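PDB 3QW3: orotidine-5-phosphate decarboxylase/orotate phosphoribosyltransferase, putative (Ompdcase-oprtase, putative), which probably catalyses, through this decarboxylase domain of a bifunctional UMP synthase, the decarboxylation of orotidine 5'-phosphate to UMP, the last step of de novo UMP synthesis. Local coordinates for residues D82-D87 with A107-P112. Sequence-based numbering, arbitrary orientation.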
loop_
_atom_site.group_PDB
_atom_site.type_symbol
_atom_site.label_atom_id
_atom_site.label_comp_id
_atom_site.label_asym_id
_atom_site.label_seq_id
_atom_site.Cartn_x
_atom_site.Cartn_y
_atom_site.Cartn_z
ATOM N N ASP A 82 -1.910 -8.817 -6.092
ATOM C CA ASP A 82 -0.717 -8.032 -5.761
ATOM C C ASP A 82 -1.084 -6.566 -5.622
ATOM O O ASP A 82 -0.976 -5.786 -6.575
ATOM C CB ASP A 82 0.406 -8.222 -6.780
ATOM C CG ASP A 82 1.764 -7.792 -6.237
ATOM O OD1 ASP A 82 1.840 -7.229 -5.118
ATOM O OD2 ASP A 82 2.773 -8.020 -6.932
ATOM N N ALA A 83 -1.526 -6.225 -4.418
ATOM C CA ALA A 83 -2.083 -4.915 -4.108
ATOM C C ALA A 83 -1.215 -4.116 -3.132
ATOM O O ALA A 83 -1.383 -2.899 -3.017
ATOM C CB ALA A 83 -3.487 -5.097 -3.547
ATOM N N LYS A 84 -0.296 -4.801 -2.445
ATOM C CA LYS A 84 0.609 -4.193 -1.462
ATOM C C LYS A 84 -0.108 -3.150 -0.588
ATOM O O LYS A 84 0.278 -1.983 -0.521
ATOM C CB LYS A 84 1.874 -3.638 -2.142
ATOM C CG LYS A 84 2.692 -4.721 -2.870
ATOM C CD LYS A 84 3.989 -4.168 -3.468
ATOM C CE LYS A 84 4.812 -5.259 -4.179
ATOM N NZ LYS A 84 4.175 -5.747 -5.444
ATOM N N ARG A 85 -1.166 -3.599 0.081
ATOM C CA ARG A 85 -1.976 -2.722 0.914
ATOM C C ARG A 85 -1.400 -2.590 2.318
ATOM O O ARG A 85 -0.643 -3.443 2.785
ATOM C CB ARG A 85 -3.423 -3.228 0.981
ATOM C CG ARG A 85 -4.138 -3.341 -0.373
ATOM C CD ARG A 85 -4.284 -1.989 -1.091
ATOM N NE ARG A 85 -5.309 -2.003 -2.138
ATOM C CZ ARG A 85 -5.096 -1.751 -3.431
ATOM N NH1 ARG A 85 -3.875 -1.484 -3.886
ATOM N NH2 ARG A 85 -6.117 -1.770 -4.282
ATOM N N GLY A 86 -1.762 -1.511 2.999
ATOM C CA GLY A 86 -1.376 -1.350 4.391
ATOM C C GLY A 86 -2.055 -0.126 4.954
ATOM O O GLY A 86 -1.801 0.986 4.508
ATOM N N ASP A 87 -2.934 -0.343 5.923
ATOM C CA ASP A 87 -3.624 0.751 6.601
ATOM C C ASP A 87 -4.116 0.200 7.923
ATOM O O ASP A 87 -3.742 -0.897 8.302
ATOM C CB ASP A 87 -4.789 1.272 5.750
ATOM C CG ASP A 87 -5.044 2.763 5.949
ATOM O OD1 ASP A 87 -5.081 3.503 4.944
ATOM O OD2 ASP A 87 -5.206 3.200 7.103
ATOM N N ALA A 107 -5.459 -14.594 -1.698
ATOM C CA ALA A 107 -4.332 -14.019 -0.991
ATOM C C ALA A 107 -4.108 -12.578 -1.435
ATOM O O ALA A 107 -4.583 -12.162 -2.503
ATOM C CB ALA A 107 -3.065 -14.847 -1.234
ATOM N N ILE A 108 -3.367 -11.835 -0.621
ATOM C CA ILE A 108 -3.021 -10.445 -0.932
ATOM C C ILE A 108 -1.578 -10.169 -0.509
ATOM O O ILE A 108 -1.046 -10.839 0.372
ATOM C CB ILE A 108 -3.999 -9.461 -0.216
ATOM C CG1 ILE A 108 -3.985 -8.065 -0.866
ATOM C CG2 ILE A 108 -3.734 -9.409 1.292
ATOM C CD1 ILE A 108 -5.051 -7.110 -0.286
ATOM N N THR A 109 -0.947 -9.184 -1.138
ATOM C CA THR A 109 0.346 -8.699 -0.659
ATOM C C THR A 109 0.135 -7.458 0.207
ATOM O O THR A 109 -0.823 -6.718 0.009
ATOM C CB THR A 109 1.307 -8.369 -1.813
ATOM O OG1 THR A 109 0.651 -7.503 -2.747
ATOM C CG2 THR A 109 1.740 -9.653 -2.525
ATOM N N ALA A 110 1.026 -7.247 1.168
ATOM C CA ALA A 110 0.852 -6.168 2.146
ATOM C C ALA A 110 2.180 -5.612 2.626
ATOM O O ALA A 110 3.170 -6.345 2.707
ATOM C CB ALA A 110 0.033 -6.662 3.335
ATOM N N SER A 111 2.189 -4.317 2.943
ATOM C CA SER A 111 3.358 -3.647 3.512
ATOM C C SER A 111 3.403 -3.876 5.027
ATOM O O SER A 111 2.361 -3.856 5.681
ATOM C CB SER A 111 3.299 -2.138 3.212
ATOM O OG SER A 111 4.213 -1.420 4.033
ATOM N N PRO A 112 4.608 -4.074 5.590
ATOM C CA PRO A 112 4.759 -4.260 7.030
ATOM C C PRO A 112 4.898 -2.963 7.819
ATOM O O PRO A 112 4.931 -3.015 9.050
ATOM C CB PRO A 112 6.077 -5.029 7.131
ATOM C CG PRO A 112 6.879 -4.495 5.993
ATOM C CD PRO A 112 5.880 -4.296 4.879
#
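The C-terminal ends of two neighbouring parallel strands of the TIM barrel, 80-85 and 107-110, meet here beside a charged cluster. D82, K84 and D87 match the Asp-x-Lys-x-x-Asp motif, and with K49 they supply a Lys-Asp-Lys-Asp network as in other OMP decarboxylases, its last Asp coming from the second subunit; the D82 side chain lies about 4 Å from a bound sulfate. Parallel pairing is kept at the strand tips, where R85 N donates to T109 O at 3.1 Å and S111 N returns to R85 O at 3.0 Å, straddling A110. Just before this, K84 takes a left-handed backbone conformation, and the T109 side chain links to the bend. T109 OG1 sits between its backbone N and carbonyl carbon (chi1 51°), accepts from K84 N at 2.9 Å and donates to D82 OD1 at 2.7 Å. The hydroxyl thus joins main chain to carboxylate, consistent with a second-shell role positioning the acid. D82 OD1 also receives K84 NZ at 2.8 Å; the two donors approach from opposite faces, each 26° out of the carboxylate plane. The lysine chain runs beside T109, extended until its chi4 bend (70°) brings the amine to the acid. Away from the charges, I108 and R85 cross at about a right angle, I108 CD1 3.9 Å from R85 CG, while A83 CB rests on I108 CG1. R85 bends back so that NH1 reaches A83 O, and its NH2 pairs with E56 of the second subunit. K49 of strand 47-50 holds D82 OD2 and D87 of the second subunit binds K84 NZ; these alternating charges would be expected to keep all four groups ionised. Helix 89-102 connects the two strands and, with F122 of helix 116-123, packs against I108 and R85, while strand 129-135 continues the barrel beyond 107-110.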